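Local structure of putative glycoside hydrolase (Parabacteroides distasonis ATCC 8503, 3GYC) at residues A[326-331]-A[360-365]; A[341-346]-A[368-373]. The protein probably hydrolyses glycosidic bonds in carbohydrates, with a cellulase-like TIM-barrel fold. One frame throughout, in Å; residues are numbered along the deposited sequence.

Overall arrangement
From the N terminus, the chain builds a parallel barrel whose strand 17-23 lies beside the last one, 340-343. Just before that last strand comes helix 321-337, which carries the first segment of contact 1; the strand and the loop after it supply the first segment of contact 2. The chain then returns through helix 360-371, which serves both contacts. Contact 1 closes a loop of 28 residues and contact 2 one of 21, and the two loops cross because their segments alternate. Their centres are 9 Å apart, and they touch directly, most closely at Cys327 CB and Thr345 O, 3.1 Å apart. Together they tie helix 321-337, the last barrel strand and helix 360-371 to one another.

Contact 1: residues A[326-331]-A[360-365]; sequences LCELGT and VEWHKR
The indole of Trp362 meets Cys327 at its edge: Cys327 CB lies near the ring plane, 4.1 Å from Trp362 CH2 at the far corner of the six-membered ring. Glu328 comes at the indole obliquely, its carboxylate plane turned 77° from the ring plane. The approach leaves Glu328 OE1 3.6 Å from Trp362 NE1, with a water beside both. Within helix 360-371, Trp362 CE3 sits over the centre of one face of the His363 ring, while Lys324 makes a cation-pi contact with the indole. The guanidinium of Arg365 has Glu361 O and Trp362 CA above one face, offset toward the rim, and waters 2 and 3 at its edge.

Trp362 CG is anti to the backbone N (chi1 -176°), and the indole thereby reaches across to helix 321-337. Glu328 is extended as far as its carboxylate, with chi1 and chi2 both close to 180°, which carries its oxygens out to the waters. Water 1 lies in the indole plane and accepts from Trp362 NE1 at 3.0 Å. The same water lies within bonding distance of Glu328 OE1, at 2.7 Å. Water 2 donates to Glu328 OE1 at 2.9 Å and takes a bond from Arg365 NH2 at 2.8 Å. Water 3 repeats this bridge between Glu328 OE2 and Arg365 NE, its bond to the carboxylate being weak.

The contact packs helix 321-337, just before the last barrel strand, against helix 360-371, which follows it, outside the TIM-type barrel. Glu328 and Arg365 carry opposite charges but stay separated, with 5.5 Å between Glu328 OE1 and Arg365 NH2, so their attraction is probably relayed and softened by water, while the indole N-H is met by water 1, which also lies close to the carboxylate.

Contact 2: residues A[341-346]-A[368-373]; sequences VGVATS and SIIRSS
Val343 and Ile370 make most of this contact, by apolar packing. Val343 CB rests between the two branches of Ile370, 4.0 Å from Ile370 CG1 and just as far from CG2. With CG1 anti to the carbonyl carbon and CG2 anti to the backbone N (chi1 -73°), both branches of Ile370 are brought against the valine. The long branch then continues past it, and Ile370 CD1 comes 3.6 Å from the carbonyl oxygen Val343 O. Farther along, the same methyl meets Thr345 CG2 at 4.2 Å. Replacing Ile370 by an alanine would probably leave Val343 CB and the Thr345 methyl without their partner and open a gap between strand and helix.

The hydrogen bonds lie within each segment or lead to residues outside the two. Thr345 turns its hydroxyl to Tyr51 OH, and where helix 360-371 ends two serine hydroxyls bond back to its carbonyls. Ser372 OG donates to Ser368 O at 2.9 Å, and Ser373 OG to Ile369 O at 2.6 Å, the latter from above the carbonyl plane.

In the barrel, Val343 belongs to the strand 340-343, whose backbone is hydrogen-bonded to Arg17 and Ile19 of strand 17-23 on one side, with Gly342 bonded to Thr303 of strand 301-303 on the other. Thr331 of helix 321-337 touches both Ile370 and Thr345, so two helices pack together over the end of this strand.

Contact 1: residues A[326-331]-A[360-365]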
loop_
_atom_site.group_PDB
_atom_site.type_symbol
_atom_site.label_atom_id
_atom_site.label_comp_id
_atom_site.label_asym_id
_atom_site.label_seq_id
_atom_site.Cartn_x
_atom_site.Cartn_y
_atom_site.Cartn_z
ATOM N N LEU A 326 8.885 10.910 -12.670
ATOM C CA LEU A 326 9.480 10.340 -11.466
ATOM C C LEU A 326 8.916 8.939 -11.216
ATOM O O LEU A 326 9.653 8.043 -10.762
ATOM C CB LEU A 326 9.268 11.251 -10.235
ATOM C CG LEU A 326 10.120 12.531 -10.121
ATOM C CD1 LEU A 326 9.530 13.530 -9.111
ATOM C CD2 LEU A 326 11.575 12.140 -9.779
ATOM N N CYS A 327 7.629 8.744 -11.518
ATOM C CA CYS A 327 7.026 7.414 -11.334
ATOM C C CYS A 327 7.579 6.402 -12.316
ATOM O O CYS A 327 7.862 5.281 -11.944
ATOM C CB CYS A 327 5.530 7.495 -11.440
ATOM S SG CYS A 327 4.904 8.286 -9.896
ATOM N N GLU A 328 7.776 6.824 -13.558
ATOM C CA GLU A 328 8.312 5.951 -14.575
ATOM C C GLU A 328 9.732 5.526 -14.160
ATOM O O GLU A 328 10.079 4.328 -14.204
ATOM C CB GLU A 328 8.323 6.685 -15.923
ATOM C CG GLU A 328 8.857 5.876 -17.089
ATOM C CD GLU A 328 8.826 6.626 -18.396
ATOM O OE1 GLU A 328 7.992 7.538 -18.565
ATOM O OE2 GLU A 328 9.646 6.296 -19.280
ATOM N N LEU A 329 10.539 6.504 -13.749
ATOM C CA LEU A 329 11.908 6.223 -13.339
ATOM C C LEU A 329 11.938 5.236 -12.173
ATOM O O LEU A 329 12.666 4.230 -12.209
ATOM C CB LEU A 329 12.646 7.508 -12.971
ATOM C CG LEU A 329 14.053 7.323 -12.429
ATOM C CD1 LEU A 329 14.956 6.713 -13.493
ATOM C CD2 LEU A 329 14.634 8.649 -11.943
ATOM N N GLY A 330 11.127 5.518 -11.153
ATOM C CA GLY A 330 11.032 4.665 -9.975
ATOM C C GLY A 330 10.677 3.244 -10.356
ATOM O O GLY A 330 11.350 2.287 -9.926
ATOM N N THR A 331 9.635 3.109 -11.184
ATOM C CA THR A 331 9.139 1.799 -11.602
ATOM C C THR A 331 10.201 0.960 -12.305
ATOM O O THR A 331 10.467 -0.163 -11.892
ATOM C CB THR A 331 7.929 1.922 -12.536
ATOM O OG1 THR A 331 6.899 2.679 -11.895
ATOM C CG2 THR A 331 7.397 0.554 -12.883
ATOM N N VAL A 360 -3.341 5.593 -21.263
ATOM C CA VAL A 360 -3.329 4.131 -21.259
ATOM C C VAL A 360 -1.993 3.534 -21.726
ATOM O O VAL A 360 -1.523 2.585 -21.119
ATOM C CB VAL A 360 -4.505 3.528 -22.066
ATOM C CG1 VAL A 360 -4.354 2.046 -22.172
ATOM C CG2 VAL A 360 -5.861 3.858 -21.430
ATOM N N GLU A 361 -1.362 4.124 -22.749
ATOM C CA GLU A 361 -0.082 3.626 -23.271
ATOM C C GLU A 361 1.066 3.779 -22.290
ATOM O O GLU A 361 1.921 2.912 -22.237
ATOM C CB GLU A 361 0.268 4.242 -24.646
ATOM C CG GLU A 361 -0.736 3.933 -25.749
ATOM C CD GLU A 361 -1.085 2.448 -25.848
ATOM O OE1 GLU A 361 -0.158 1.602 -25.966
ATOM O OE2 GLU A 361 -2.310 2.127 -25.781
ATOM N N TRP A 362 1.080 4.858 -21.501
ATOM C CA TRP A 362 2.086 5.052 -20.450
ATOM C C TRP A 362 2.019 3.913 -19.436
ATOM O O TRP A 362 3.057 3.360 -19.007
ATOM C CB TRP A 362 1.831 6.343 -19.720
ATOM C CG TRP A 362 2.821 6.725 -18.675
ATOM C CD1 TRP A 362 3.932 7.515 -18.843
ATOM C CD2 TRP A 362 2.745 6.441 -17.269
ATOM N NE1 TRP A 362 4.550 7.728 -17.639
ATOM C CE2 TRP A 362 3.835 7.086 -16.652
ATOM C CE3 TRP A 362 1.869 5.722 -16.485
ATOM C CZ2 TRP A 362 4.082 6.994 -15.291
ATOM C CZ3 TRP A 362 2.124 5.619 -15.120
ATOM C CH2 TRP A 362 3.215 6.259 -14.541
ATOM N N HIS A 363 0.796 3.536 -19.078
ATOM C CA HIS A 363 0.624 2.398 -18.163
ATOM C C HIS A 363 1.054 1.098 -18.796
ATOM O O HIS A 363 1.784 0.357 -18.181
ATOM C CB HIS A 363 -0.802 2.270 -17.668
ATOM C CG HIS A 363 -1.224 3.394 -16.783
ATOM N ND1 HIS A 363 -0.892 3.442 -15.443
ATOM C CD2 HIS A 363 -1.946 4.513 -17.042
ATOM C CE1 HIS A 363 -1.403 4.546 -14.916
ATOM N NE2 HIS A 363 -2.056 5.206 -15.859
ATOM N N LYS A 364 0.566 0.819 -20.005
ATOM C CA LYS A 364 0.895 -0.415 -20.714
ATOM C C LYS A 364 2.400 -0.628 -20.889
ATOM O O LYS A 364 2.865 -1.758 -20.718
ATOM C CB LYS A 364 0.150 -0.522 -22.046
ATOM C CG LYS A 364 -1.326 -0.863 -21.906
ATOM C CD LYS A 364 -2.100 -0.757 -23.233
ATOM C CE LYS A 364 -1.611 -1.728 -24.321
ATOM N N ARG A 365 3.152 0.431 -21.220
ATOM C CA ARG A 365 4.620 0.302 -21.333
ATOM C C ARG A 365 5.260 -0.134 -19.980
ATOM O O ARG A 365 6.102 -1.018 -19.943
ATOM C CB ARG A 365 5.264 1.601 -21.776
ATOM C CG ARG A 365 4.996 1.986 -23.199
ATOM C CD ARG A 365 5.891 3.168 -23.667
ATOM N NE ARG A 365 5.630 4.440 -22.979
ATOM C CZ ARG A 365 4.663 5.303 -23.315
ATOM N NH1 ARG A 365 3.809 5.025 -24.297
ATOM N NH2 ARG A 365 4.507 6.434 -22.647
HETATM O O HOH W 1 6.643 9.808 -18.076
HETATM O O HOH W 2 6.702 6.973 -21.079
HETATM O O HOH W 3 7.937 4.080 -20.803
#

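Contact 2: residues A[341-346]-A[368-373]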
loop_
_atom_site.group_PDB
_atom_site.type_symbol
_atom_site.label_atom_id
_atom_site.label_comp_id
_atom_site.label_asym_id
_atom_site.label_seq_id
_atom_site.Cartn_x
_atom_site.Cartn_y
_atom_site.Cartn_z
ATOM N N VAL A 341 8.506 -8.370 -6.350
ATOM C CA VAL A 341 7.518 -9.327 -6.865
ATOM C C VAL A 341 6.185 -8.636 -7.169
ATOM O O VAL A 341 5.340 -9.181 -7.873
ATOM C CB VAL A 341 7.298 -10.523 -5.864
ATOM C CG1 VAL A 341 8.606 -11.327 -5.693
ATOM C CG2 VAL A 341 6.805 -10.030 -4.527
ATOM N N GLY A 342 6.024 -7.432 -6.634
ATOM C CA GLY A 342 4.865 -6.587 -6.848
ATOM C C GLY A 342 5.328 -5.140 -6.966
ATOM O O GLY A 342 5.881 -4.581 -6.018
ATOM N N VAL A 343 5.099 -4.519 -8.123
ATOM C CA VAL A 343 5.525 -3.156 -8.349
ATOM C C VAL A 343 4.371 -2.284 -8.814
ATOM O O VAL A 343 3.653 -2.704 -9.668
ATOM C CB VAL A 343 6.637 -3.112 -9.417
ATOM C CG1 VAL A 343 7.184 -1.677 -9.540
ATOM C CG2 VAL A 343 7.728 -4.099 -9.096
ATOM N N ALA A 344 4.156 -1.115 -8.165
ATOM C CA ALA A 344 3.157 -0.134 -8.546
ATOM C C ALA A 344 3.902 0.963 -9.314
ATOM O O ALA A 344 5.103 1.147 -9.115
ATOM C CB ALA A 344 2.485 0.473 -7.334
ATOM N N THR A 345 3.193 1.646 -10.192
ATOM C CA THR A 345 3.743 2.769 -10.947
ATOM C C THR A 345 3.551 4.025 -10.115
ATOM O O THR A 345 4.359 4.952 -10.213
ATOM C CB THR A 345 3.062 2.921 -12.312
ATOM O OG1 THR A 345 1.653 3.063 -12.111
ATOM C CG2 THR A 345 3.378 1.711 -13.211
ATOM N N SER A 346 2.496 4.056 -9.295
ATOM C CA SER A 346 2.293 5.153 -8.322
ATOM C C SER A 346 1.129 4.889 -7.386
ATOM O O SER A 346 0.320 4.007 -7.674
ATOM C CB SER A 346 2.027 6.488 -9.034
ATOM O OG SER A 346 0.689 6.604 -9.472
ATOM N N SER A 368 4.102 -3.658 -18.797
ATOM C CA SER A 368 4.805 -4.651 -19.614
ATOM C C SER A 368 6.206 -4.889 -19.016
ATOM O O SER A 368 6.640 -6.018 -18.860
ATOM C CB SER A 368 4.934 -4.205 -21.074
ATOM O OG SER A 368 5.436 -5.264 -21.890
ATOM N N ILE A 369 6.910 -3.823 -18.684
ATOM C CA ILE A 369 8.245 -3.959 -18.109
ATOM C C ILE A 369 8.220 -4.722 -16.777
ATOM O O ILE A 369 9.051 -5.620 -16.534
ATOM C CB ILE A 369 8.894 -2.582 -17.914
ATOM C CG1 ILE A 369 9.342 -1.994 -19.269
ATOM C CG2 ILE A 369 10.104 -2.680 -16.962
ATOM C CD1 ILE A 369 9.488 -0.454 -19.249
ATOM N N ILE A 370 7.254 -4.377 -15.925
ATOM C CA ILE A 370 7.136 -4.980 -14.609
ATOM C C ILE A 370 6.892 -6.476 -14.735
ATOM O O ILE A 370 7.603 -7.283 -14.138
ATOM C CB ILE A 370 5.979 -4.402 -13.823
ATOM C CG1 ILE A 370 6.276 -2.983 -13.350
ATOM C CG2 ILE A 370 5.663 -5.315 -12.605
ATOM C CD1 ILE A 370 4.981 -2.204 -12.993
ATOM N N ARG A 371 5.898 -6.832 -15.547
ATOM C CA ARG A 371 5.496 -8.231 -15.670
ATOM C C ARG A 371 6.467 -9.144 -16.444
ATOM O O ARG A 371 6.354 -10.356 -16.375
ATOM C CB ARG A 371 4.078 -8.305 -16.220
ATOM C CG ARG A 371 3.087 -7.701 -15.214
ATOM C CD ARG A 371 1.728 -7.500 -15.820
ATOM N NE ARG A 371 1.189 -8.742 -16.343
ATOM C CZ ARG A 371 -0.046 -8.884 -16.816
ATOM N NH1 ARG A 371 -0.908 -7.862 -16.836
ATOM N NH2 ARG A 371 -0.431 -10.072 -17.250
ATOM N N SER A 372 7.429 -8.556 -17.124
ATOM C CA SER A 372 8.445 -9.316 -17.842
ATOM C C SER A 372 9.810 -9.173 -17.144
ATOM O O SER A 372 10.798 -9.611 -17.679
ATOM C CB SER A 372 8.538 -8.839 -19.285
ATOM O OG SER A 372 9.034 -7.522 -19.300
ATOM N N SER A 373 9.874 -8.556 -15.966
ATOM C CA SER A 373 11.142 -8.475 -15.253
ATOM C C SER A 373 11.460 -9.817 -14.555
ATOM O O SER A 373 10.628 -10.372 -13.868
ATOM C CB SER A 373 11.139 -7.325 -14.257
ATOM O OG SER A 373 11.038 -6.085 -14.938
#